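Local atomic coordinates of polyketide biosynthesis cytochrome P450 PksS (Bacillus subtilis, PDB entry 4YZR), a protein that acts as a haem-dependent cytochrome P450 monooxygenase in antibiotic biosynthesis, with dihydrobacillaene, the precursor of the polyketide bacillaene, as its substrate. Residues 193-205 with 228-240. Numbering follows the deposited sequence.
With HEM (protoporphyrin IX containing Fe), chain C.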
ATOM      1  N   PHE A 193      14.728  -7.395  12.781  1.00 17.34           N
ATOM      2  CA  PHE A 193      13.372  -7.867  12.441  1.00 14.80           C
ATOM      3  C   PHE A 193      13.492  -9.358  12.134  1.00 13.79           C
ATOM      4  O   PHE A 193      12.765 -10.165  12.635  1.00 14.87           O
ATOM      5  CB  PHE A 193      12.884  -7.095  11.291  1.00 15.11           C
ATOM      6  CG  PHE A 193      11.601  -7.673  10.690  1.00 13.68           C
ATOM      7  CD1 PHE A 193      10.408  -7.398  11.258  1.00 14.84           C
ATOM      8  CD2 PHE A 193      11.619  -8.432   9.551  1.00 14.51           C
ATOM      9  CE1 PHE A 193       9.234  -7.900  10.710  1.00 15.07           C
ATOM     10  CE2 PHE A 193      10.432  -8.966   9.045  1.00 13.75           C
ATOM     11  CZ  PHE A 193       9.263  -8.679   9.646  1.00 14.02           C
ATOM     12  N   LYS A 194      14.464  -9.715  11.296  1.00 16.31           N
ATOM     13  CA  LYS A 194      14.669 -11.117  10.949  1.00 18.20           C
ATOM     14  C   LYS A 194      14.953 -12.017  12.085  1.00 17.37           C
ATOM     15  O   LYS A 194      14.412 -13.082  12.207  1.00 18.75           O
ATOM     16  CB  LYS A 194      15.825 -11.203   9.935  1.00 21.06           C
ATOM     17  CG  LYS A 194      16.141 -12.635   9.535  1.00 25.63           C
ATOM     18  CD  LYS A 194      17.587 -12.710   9.076  1.00 36.77           C
ATOM     19  CE  LYS A 194      18.049 -14.111   8.749  1.00 41.20           C
ATOM     20  NZ  LYS A 194      18.680 -14.165   7.396  1.00 43.53           N
ATOM     21  N   ASP A 195      15.803 -11.551  13.021  1.00 19.00           N
ATOM     22  CA  ASP A 195      16.135 -12.410  14.173  1.00 19.29           C
ATOM     23  C   ASP A 195      14.951 -12.592  15.093  1.00 18.18           C
ATOM     24  O   ASP A 195      14.724 -13.646  15.665  1.00 20.35           O
ATOM     25  CB  ASP A 195      17.340 -11.866  14.956  1.00 23.20           C
ATOM     26  CG  ASP A 195      18.619 -11.930  14.171  1.00 28.58           C
ATOM     27  OD1 ASP A 195      18.775 -12.899  13.383  1.00 36.02           O
ATOM     28  OD2 ASP A 195      19.505 -11.028  14.378  1.00 36.14           O
ATOM     29  N   TYR A 196      14.104 -11.514  15.195  1.00 16.91           N
ATOM     30  CA  TYR A 196      12.971 -11.589  16.000  1.00 17.66           C
ATOM     31  C   TYR A 196      11.962 -12.611  15.398  1.00 15.95           C
ATOM     32  O   TYR A 196      11.385 -13.439  16.087  1.00 16.42           O
ATOM     33  CB  TYR A 196      12.326 -10.168  16.173  1.00 15.09           C
ATOM     34  CG  TYR A 196      11.091 -10.174  16.907  1.00 16.22           C
ATOM     35  CD1 TYR A 196      11.017 -10.292  18.298  1.00 15.49           C
ATOM     36  CD2 TYR A 196       9.872  -9.997  16.242  1.00 16.82           C
ATOM     37  CE1 TYR A 196       9.781 -10.314  18.933  1.00 15.99           C
ATOM     38  CE2 TYR A 196       8.695  -9.971  16.857  1.00 16.21           C
ATOM     39  CZ  TYR A 196       8.589 -10.163  18.247  1.00 14.89           C
ATOM     40  OH  TYR A 196       7.385 -10.201  18.935  1.00 17.25           O
ATOM     41  N   ILE A 197      11.680 -12.457  14.103  1.00 15.37           N
ATOM     42  CA  ILE A 197      10.719 -13.382  13.535  1.00 14.65           C
ATOM     43  C   ILE A 197      11.230 -14.806  13.451  1.00 15.64           C
ATOM     44  O   ILE A 197      10.454 -15.701  13.593  1.00 16.82           O
ATOM     45  CB  ILE A 197      10.162 -12.859  12.193  1.00 17.34           C
ATOM     46  CG1 ILE A 197      11.143 -12.756  11.160  1.00 18.34           C
ATOM     47  CG2 ILE A 197       9.309 -11.554  12.367  1.00 18.08           C
ATOM     48  CD1 ILE A 197      10.556 -12.636   9.713  1.00 20.81           C
ATOM     49  N   ALA A 198      12.539 -14.950  13.364  1.00 17.02           N
ATOM     50  CA  ALA A 198      13.107 -16.331  13.364  1.00 19.30           C
ATOM     51  C   ALA A 198      12.816 -17.023  14.679  1.00 20.42           C
ATOM     52  O   ALA A 198      12.503 -18.188  14.707  1.00 22.37           O
ATOM     53  CB  ALA A 198      14.596 -16.312  13.108  1.00 19.97           C
ATOM     54  N   LYS A 199      12.892 -16.312  15.799  1.00 19.98           N
ATOM     55  CA  LYS A 199      12.500 -16.904  17.090  1.00 22.48           C
ATOM     56  C   LYS A 199      11.040 -17.292  17.143  1.00 20.78           C
ATOM     57  O   LYS A 199      10.632 -18.361  17.550  1.00 21.06           O
ATOM     58  CB  LYS A 199      12.825 -15.986  18.244  1.00 27.33           C
ATOM     59  CG  LYS A 199      12.360 -16.540  19.606  1.00 31.93           C
ATOM     60  CD  LYS A 199      12.587 -15.549  20.738  1.00 38.73           C
ATOM     61  CE  LYS A 199      11.768 -15.885  21.993  1.00 44.13           C
ATOM     62  NZ  LYS A 199      11.712 -17.338  22.353  1.00 43.42           N
ATOM     63  N   LEU A 200      10.141 -16.413  16.619  1.00 20.49           N
ATOM     64  CA  LEU A 200       8.722 -16.766  16.612  1.00 18.60           C
ATOM     65  C   LEU A 200       8.511 -17.978  15.720  1.00 17.26           C
ATOM     66  O   LEU A 200       7.699 -18.821  16.038  1.00 19.07           O
ATOM     67  CB  LEU A 200       7.879 -15.585  16.059  1.00 16.84           C
ATOM     68  CG  LEU A 200       7.949 -14.335  16.906  1.00 20.13           C
ATOM     69  CD1 LEU A 200       6.937 -13.287  16.396  1.00 18.82           C
ATOM     70  CD2 LEU A 200       7.750 -14.543  18.384  1.00 20.67           C
ATOM     71  N   ILE A 201       9.171 -18.050  14.574  1.00 17.52           N
ATOM     72  CA  ILE A 201       8.996 -19.154  13.640  1.00 18.17           C
ATOM     73  C   ILE A 201       9.445 -20.461  14.338  1.00 21.30           C
ATOM     74  O   ILE A 201       8.735 -21.458  14.332  1.00 19.93           O
ATOM     75  CB  ILE A 201       9.830 -18.936  12.412  1.00 17.57           C
ATOM     76  CG1 ILE A 201       9.189 -17.892  11.484  1.00 16.88           C
ATOM     77  CG2 ILE A 201      10.026 -20.241  11.601  1.00 18.56           C
ATOM     78  CD1 ILE A 201      10.068 -17.305  10.512  1.00 16.75           C
ATOM     79  N   HIS A 202      10.580 -20.385  14.986  1.00 23.10           N
ATOM     80  CA  HIS A 202      11.077 -21.618  15.704  1.00 25.70           C
ATOM     81  C   HIS A 202      10.088 -22.083  16.718  1.00 26.61           C
ATOM     82  O   HIS A 202       9.730 -23.270  16.768  1.00 25.63           O
ATOM     83  CB  HIS A 202      12.382 -21.290  16.326  1.00 27.28           C
ATOM     84  CG  HIS A 202      12.943 -22.408  17.156  1.00 33.06           C
ATOM     85  ND1 HIS A 202      12.798 -22.459  18.526  1.00 41.32           N
ATOM     86  CD2 HIS A 202      13.637 -23.513  16.804  1.00 38.81           C
ATOM     87  CE1 HIS A 202      13.395 -23.547  18.990  1.00 40.19           C
ATOM     88  NE2 HIS A 202      13.887 -24.214  17.959  1.00 38.08           N
ATOM     89  N   ASP A 203       9.564 -21.159  17.521  1.00 22.17           N
ATOM     90  CA  ASP A 203       8.693 -21.496  18.572  1.00 23.79           C
ATOM     91  C   ASP A 203       7.429 -22.043  18.072  1.00 23.70           C
ATOM     92  O   ASP A 203       6.906 -23.010  18.626  1.00 24.38           O
ATOM     93  CB  ASP A 203       8.459 -20.291  19.490  1.00 27.02           C
ATOM     94  CG  ASP A 203       9.701 -19.850  20.228  1.00 33.75           C
ATOM     95  OD1 ASP A 203      10.798 -20.503  20.189  1.00 34.85           O
ATOM     96  OD2 ASP A 203       9.551 -18.790  20.854  1.00 35.31           O
ATOM     97  N   ARG A 204       6.879 -21.466  16.965  1.00 18.63           N
ATOM     98  CA  ARG A 204       5.585 -21.889  16.487  1.00 18.86           C
ATOM     99  C   ARG A 204       5.573 -23.131  15.589  1.00 20.13           C
ATOM    100  O   ARG A 204       4.545 -23.711  15.402  1.00 23.02           O
ATOM    101  CB  ARG A 204       4.855 -20.684  15.796  1.00 18.95           C
ATOM    102  CG  ARG A 204       4.629 -19.634  16.859  1.00 18.52           C
ATOM    103  CD  ARG A 204       4.225 -18.237  16.343  1.00 19.59           C
ATOM    104  NE  ARG A 204       4.190 -17.282  17.453  1.00 20.51           N
ATOM    105  CZ  ARG A 204       3.687 -16.060  17.395  1.00 19.88           C
ATOM    106  NH1 ARG A 204       3.257 -15.556  16.205  1.00 18.17           N
ATOM    107  NH2 ARG A 204       3.830 -15.253  18.404  1.00 19.85           N
ATOM    108  N   ARG A 205       6.712 -23.455  15.049  1.00 23.62           N
ATOM    109  CA  ARG A 205       6.841 -24.714  14.332  1.00 25.74           C
ATOM    110  C   ARG A 205       6.620 -25.845  15.350  1.00 28.22           C
ATOM    111  O   ARG A 205       5.946 -26.835  15.036  1.00 29.52           O
ATOM    112  CB  ARG A 205       8.194 -24.827  13.678  1.00 28.52           C
ATOM    113  CG  ARG A 205       8.240 -25.952  12.624  1.00 30.46           C
ATOM    114  CD  ARG A 205       9.564 -26.012  11.901  1.00 31.59           C
ATOM    115  NE  ARG A 205       9.787 -24.990  10.847  1.00 32.17           N
ATOM    116  CZ  ARG A 205      10.678 -23.999  10.899  1.00 32.22           C
ATOM    117  NH1 ARG A 205      11.347 -23.761  12.022  1.00 35.82           N
ATOM    118  NH2 ARG A 205      10.860 -23.194   9.848  1.00 36.53           N
ATOM    119  N   GLU A 228      12.819 -21.574   5.521  1.00 19.98           N
ATOM    120  CA  GLU A 228      13.071 -20.535   6.518  1.00 22.32           C
ATOM    121  C   GLU A 228      13.224 -19.174   5.818  1.00 19.59           C
ATOM    122  O   GLU A 228      12.548 -18.198   6.214  1.00 17.23           O
ATOM    123  CB  GLU A 228      14.318 -20.896   7.386  1.00 25.33           C
ATOM    124  CG  GLU A 228      14.594 -19.943   8.509  1.00 28.52           C
ATOM    125  CD  GLU A 228      13.869 -20.268   9.806  1.00 31.24           C
ATOM    126  OE1 GLU A 228      13.218 -21.383   9.937  1.00 34.08           O
ATOM    127  OE2 GLU A 228      13.992 -19.415  10.758  1.00 35.07           O
ATOM    128  N   LYS A 229      14.070 -19.036   4.815  1.00 18.25           N
ATOM    129  CA  LYS A 229      14.314 -17.765   4.133  1.00 17.40           C
ATOM    130  C   LYS A 229      13.039 -17.243   3.434  1.00 16.35           C
ATOM    131  O   LYS A 229      12.774 -16.012   3.403  1.00 17.05           O
ATOM    132  CB  LYS A 229      15.418 -17.887   3.085  1.00 20.78           C
ATOM    133  CG  LYS A 229      15.731 -16.608   2.392  1.00 25.27           C
ATOM    134  CD  LYS A 229      17.033 -16.687   1.617  1.00 30.12           C
ATOM    135  CE  LYS A 229      16.952 -15.642   0.528  1.00 32.87           C
ATOM    136  NZ  LYS A 229      18.125 -15.778  -0.385  1.00 33.95           N
ATOM    137  N   GLU A 230      12.247 -18.181   2.855  1.00 15.53           N
ATOM    138  CA  GLU A 230      10.980 -17.826   2.194  1.00 15.47           C
ATOM    139  C   GLU A 230      10.011 -17.270   3.254  1.00 14.65           C
ATOM    140  O   GLU A 230       9.266 -16.314   2.954  1.00 14.35           O
ATOM    141  CB  GLU A 230      10.355 -18.991   1.477  1.00 14.96           C
ATOM    142  CG  GLU A 230      11.132 -19.349   0.240  1.00 17.32           C
ATOM    143  CD  GLU A 230      10.684 -20.541  -0.507  1.00 19.08           C
ATOM    144  OE1 GLU A 230      10.822 -20.525  -1.794  1.00 19.37           O
ATOM    145  OE2 GLU A 230      10.113 -21.450   0.117  1.00 19.85           O
ATOM    146  N   LEU A 231      10.015 -17.798   4.469  1.00 13.49           N
ATOM    147  CA  LEU A 231       9.205 -17.235   5.543  1.00 13.17           C
ATOM    148  C   LEU A 231       9.681 -15.842   5.884  1.00 13.57           C
ATOM    149  O   LEU A 231       8.811 -14.933   6.072  1.00 13.58           O
ATOM    150  CB  LEU A 231       9.285 -18.132   6.755  1.00 14.48           C
ATOM    151  CG  LEU A 231       8.577 -19.419   6.673  1.00 17.42           C
ATOM    152  CD1 LEU A 231       9.059 -20.434   7.732  1.00 17.76           C
ATOM    153  CD2 LEU A 231       7.061 -19.314   6.732  1.00 17.55           C
ATOM    154  N   TYR A 232      10.962 -15.597   6.006  1.00 13.28           N
ATOM    155  CA  TYR A 232      11.430 -14.250   6.289  1.00 13.60           C
ATOM    156  C   TYR A 232      10.924 -13.310   5.205  1.00 13.67           C
ATOM    157  O   TYR A 232      10.459 -12.209   5.511  1.00 13.11           O
ATOM    158  CB  TYR A 232      12.958 -14.155   6.309  1.00 14.39           C
ATOM    159  CG  TYR A 232      13.622 -15.062   7.338  1.00 16.86           C
ATOM    160  CD1 TYR A 232      12.955 -15.557   8.455  1.00 17.81           C
ATOM    161  CD2 TYR A 232      14.949 -15.432   7.181  1.00 20.33           C
ATOM    162  CE1 TYR A 232      13.610 -16.391   9.424  1.00 21.39           C
ATOM    163  CE2 TYR A 232      15.551 -16.244   8.135  1.00 21.20           C
ATOM    164  CZ  TYR A 232      14.876 -16.682   9.202  1.00 22.52           C
ATOM    165  OH  TYR A 232      15.500 -17.519  10.089  1.00 25.28           O
ATOM    166  N   SER A 233      11.109 -13.667   3.950  1.00 12.78           N
ATOM    167  CA  SER A 233      10.703 -12.797   2.849  1.00 12.71           C
ATOM    168  C   SER A 233       9.212 -12.513   2.851  1.00 12.12           C
ATOM    169  O   SER A 233       8.757 -11.341   2.629  1.00 13.17           O
ATOM    170  CB  SER A 233      11.077 -13.403   1.444  1.00 14.76           C
ATOM    171  OG  SER A 233      12.449 -13.478   1.322  1.00 17.07           O
ATOM    172  N   MET A 234       8.400 -13.538   3.096  1.00 12.09           N
ATOM    173  CA  MET A 234       6.991 -13.438   3.055  1.00 11.15           C
ATOM    174  C   MET A 234       6.507 -12.552   4.198  1.00 10.08           C
ATOM    175  O   MET A 234       5.661 -11.684   4.011  1.00 11.35           O
ATOM    176  CB  MET A 234       6.323 -14.774   3.060  1.00 12.64           C
ATOM    177  CG  MET A 234       4.833 -14.743   2.790  1.00 12.97           C
ATOM    178  SD  MET A 234       4.367 -14.461   1.144  1.00 13.89           S
ATOM    179  CE  MET A 234       4.723 -16.034   0.372  1.00 13.86           C
ATOM    180  N   LEU A 235       7.002 -12.820   5.408  1.00 11.50           N
ATOM    181  CA  LEU A 235       6.538 -12.040   6.577  1.00 11.53           C
ATOM    182  C   LEU A 235       7.016 -10.603   6.450  1.00 11.47           C
ATOM    183  O   LEU A 235       6.281  -9.663   6.810  1.00 11.46           O
ATOM    184  CB  LEU A 235       7.067 -12.678   7.830  1.00 12.27           C
ATOM    185  CG  LEU A 235       6.334 -13.974   8.130  1.00 13.98           C
ATOM    186  CD1 LEU A 235       7.082 -14.642   9.290  1.00 15.81           C
ATOM    187  CD2 LEU A 235       4.900 -13.762   8.471  1.00 16.66           C
ATOM    188  N   PHE A 236       8.208 -10.369   5.921  1.00 11.09           N
ATOM    189  CA  PHE A 236       8.693  -9.040   5.635  1.00 11.12           C
ATOM    190  C   PHE A 236       7.699  -8.286   4.720  1.00 11.64           C
ATOM    191  O   PHE A 236       7.228  -7.179   5.026  1.00 12.01           O
ATOM    192  CB  PHE A 236      10.067  -9.041   5.027  1.00 12.77           C
ATOM    193  CG  PHE A 236      10.562  -7.686   4.569  1.00 14.97           C
ATOM    194  CD1 PHE A 236      10.944  -6.716   5.467  1.00 15.58           C
ATOM    195  CD2 PHE A 236      10.560  -7.405   3.211  1.00 17.21           C
ATOM    196  CE1 PHE A 236      11.344  -5.455   5.010  1.00 17.62           C
ATOM    197  CE2 PHE A 236      10.994  -6.135   2.766  1.00 20.01           C
ATOM    198  CZ  PHE A 236      11.315  -5.199   3.675  1.00 18.02           C
ATOM    199  N   LEU A 237       7.359  -8.927   3.612  1.00 11.80           N
ATOM    200  CA  LEU A 237       6.484  -8.272   2.647  1.00 12.38           C
ATOM    201  C   LEU A 237       5.112  -7.951   3.246  1.00 11.03           C
ATOM    202  O   LEU A 237       4.534  -6.904   3.108  1.00 11.60           O
ATOM    203  CB  LEU A 237       6.320  -9.188   1.425  1.00 13.27           C
ATOM    204  CG  LEU A 237       5.372  -8.600   0.347  1.00 15.09           C
ATOM    205  CD1 LEU A 237       5.761  -7.206  -0.114  1.00 17.00           C
ATOM    206  CD2 LEU A 237       5.391  -9.744  -0.702  1.00 18.15           C
ATOM    207  N   LEU A 238       4.541  -8.941   3.984  1.00 10.47           N
ATOM    208  CA  LEU A 238       3.226  -8.751   4.566  1.00 10.90           C
ATOM    209  C   LEU A 238       3.168  -7.630   5.622  1.00 11.29           C
ATOM    210  O   LEU A 238       2.265  -6.809   5.711  1.00 11.94           O
ATOM    211  CB  LEU A 238       2.728 -10.026   5.202  1.00 11.89           C
ATOM    212  CG  LEU A 238       2.427 -11.166   4.220  1.00 12.05           C
ATOM    213  CD1 LEU A 238       2.197 -12.478   4.931  1.00 12.96           C
ATOM    214  CD2 LEU A 238       1.249 -10.889   3.305  1.00 13.29           C
ATOM    215  N   VAL A 239       4.215  -7.630   6.489  1.00 10.95           N
ATOM    216  CA  VAL A 239       4.294  -6.599   7.478  1.00 11.65           C
ATOM    217  C   VAL A 239       4.489  -5.232   6.809  1.00 10.99           C
ATOM    218  O   VAL A 239       3.734  -4.310   7.222  1.00 12.55           O
ATOM    219  CB  VAL A 239       5.433  -6.879   8.475  1.00 11.96           C
ATOM    220  CG1 VAL A 239       5.732  -5.662   9.341  1.00 13.69           C
ATOM    221  CG2 VAL A 239       5.098  -8.069   9.312  1.00 13.06           C
ATOM    222  N   VAL A 240       5.362  -5.080   5.860  1.00 11.09           N
ATOM    223  CA  VAL A 240       5.564  -3.773   5.209  1.00 12.98           C
ATOM    224  C   VAL A 240       4.211  -3.252   4.602  1.00 13.91           C
ATOM    225  O   VAL A 240       3.736  -2.129   4.889  1.00 13.51           O
ATOM    226  CB  VAL A 240       6.647  -3.858   4.233  1.00 15.16           C
ATOM    227  CG1 VAL A 240       6.684  -2.662   3.285  1.00 19.08           C
ATOM    228  CG2 VAL A 240       7.999  -3.982   4.932  1.00 16.06           C
TER
HETATM  229  CHA HEM C 502       0.793  -6.150  -3.861  0.93  8.82           C
HETATM  230  CHB HEM C 502      -1.477  -1.958  -3.073  0.93  7.20           C
HETATM  231  CHC HEM C 502      -2.439  -3.354   1.484  0.93  7.08           C
HETATM  232  CHD HEM C 502      -0.041  -7.434   0.700  0.93  9.16           C
HETATM  233  C1A HEM C 502       0.285  -4.885  -4.045  0.93  7.99           C
HETATM  234  C2A HEM C 502       0.283  -4.080  -5.274  0.93  7.57           C
HETATM  235  C3A HEM C 502      -0.281  -2.926  -5.021  0.93  7.39           C
HETATM  236  C4A HEM C 502      -0.764  -2.970  -3.638  0.93  7.26           C
HETATM  237  CMA HEM C 502      -0.395  -1.761  -5.920  0.93  8.20           C
HETATM  238  CAA HEM C 502       0.989  -4.490  -6.572  0.93  9.04           C
HETATM  239  CBA HEM C 502       2.374  -4.032  -6.632  0.93 10.10           C
HETATM  240  CGA HEM C 502       3.207  -4.340  -7.950  0.93 10.28           C
HETATM  241  O1A HEM C 502       4.342  -3.751  -7.961  0.93 11.37           O
HETATM  242  O2A HEM C 502       2.637  -5.008  -8.730  0.93 11.17           O
HETATM  243  C1B HEM C 502      -1.929  -1.967  -1.755  0.93  6.53           C
HETATM  244  C2B HEM C 502      -2.722  -0.961  -1.129  0.93  6.25           C
HETATM  245  C3B HEM C 502      -3.010  -1.308   0.149  0.93  6.89           C
HETATM  246  C4B HEM C 502      -2.366  -2.610   0.329  0.93  6.77           C
HETATM  247  CMB HEM C 502      -3.129   0.245  -1.841  0.93  7.64           C
HETATM  248  CAB HEM C 502      -3.758  -0.644   1.202  0.93  7.88           C
HETATM  249  CBB HEM C 502      -4.621   0.273   0.939  0.93 13.04           C
HETATM  250  C1C HEM C 502      -1.924  -4.602   1.711  0.93  7.48           C
HETATM  251  C2C HEM C 502      -1.972  -5.377   2.888  0.93  7.93           C
HETATM  252  C3C HEM C 502      -1.277  -6.569   2.672  0.93  8.92           C
HETATM  253  C4C HEM C 502      -0.768  -6.475   1.342  0.93  7.84           C
HETATM  254  CMC HEM C 502      -2.815  -4.963   4.066  0.93  8.96           C
HETATM  255  CAC HEM C 502      -1.064  -7.683   3.581  0.93 10.30           C
HETATM  256  CBC HEM C 502      -1.040  -7.569   4.859  0.93 16.19           C
HETATM  257  C1D HEM C 502       0.423  -7.465  -0.593  0.93  8.11           C
HETATM  258  C2D HEM C 502       1.244  -8.513  -1.150  0.93  9.68           C
HETATM  259  C3D HEM C 502       1.453  -8.150  -2.450  0.93  8.96           C
HETATM  260  C4D HEM C 502       0.752  -6.874  -2.693  0.93  8.13           C
HETATM  261  CMD HEM C 502       1.682  -9.789  -0.465  0.93  9.90           C
HETATM  262  CAD HEM C 502       2.212  -8.909  -3.507  0.93  9.65           C
HETATM  263  CBD HEM C 502       1.341  -9.848  -4.281  0.93  9.97           C
HETATM  264  CGD HEM C 502       2.074 -10.753  -5.319  0.93 10.07           C
HETATM  265  O1D HEM C 502       3.208 -10.386  -5.648  0.93 11.16           O
HETATM  266  O2D HEM C 502       1.418 -11.720  -5.752  0.93 12.42           O
HETATM  267  NA  HEM C 502      -0.442  -4.195  -3.129  0.93  7.60           N
HETATM  268  NB  HEM C 502      -1.777  -2.982  -0.839  0.93  7.37           N
HETATM  269  NC  HEM C 502      -1.208  -5.298   0.777  0.93  8.26           N
HETATM  270  ND  HEM C 502       0.152  -6.474  -1.506  0.93  8.19           N
HETATM  271 FE   HEM C 502      -0.868  -4.781  -1.198  0.93  7.61          FE
HETATM  272  O   HOH W   1      13.710 -20.127  13.166  1.00 33.17           O
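In the cytochrome P450 fold the long helix 228-259, corresponding to helix I, passes over the haem, and helix 183-206, corresponding to helix G, packs across its first turns; the N-to-C directions of segments 193-205 and 228-240 lie 116° apart. Tyr232 fits as a knob among Lys194, Ile197, Ala198 and Ile201. Its chi1 of -59° sets the ring anti to its own carbonyl carbon; one face then lies under the Lys194 chain, whose CG stands 4.0 Å from the ring centroid in a CH-pi contact, while the other face meets the backbone O of Glu228. Ile201 CD1 comes at the ring edge, 3.8 Å from Tyr232 CE1. Lys194 NZ, beside the ring rim, donates to the backbone O of Asp83. Ile201 is the reciprocal knob, set among Glu228, Leu231, Tyr232 and Leu235, and Ile197 CD1 lies 4.0 Å from Leu235 CB. Further along, the side chains of Phe193 and Phe236 cross at about a right angle, Phe193 CE2 4.0 Å from Phe236 CB. At the outer end a salt bridge forms: Arg205 NH2 donates to Glu228 OE1 at 3.0 Å and 164°, close to the guanidinium plane and nearly along the C-O axis. Glu228 OE2 accepts a hydrogen bond from a water that also donates to Ala198 O, and a short, weak one from Tyr232 OH. The contact thus pairs an apolar interior with a salt bridge, and the Arg205 charge would probably help keep Glu228 ionised.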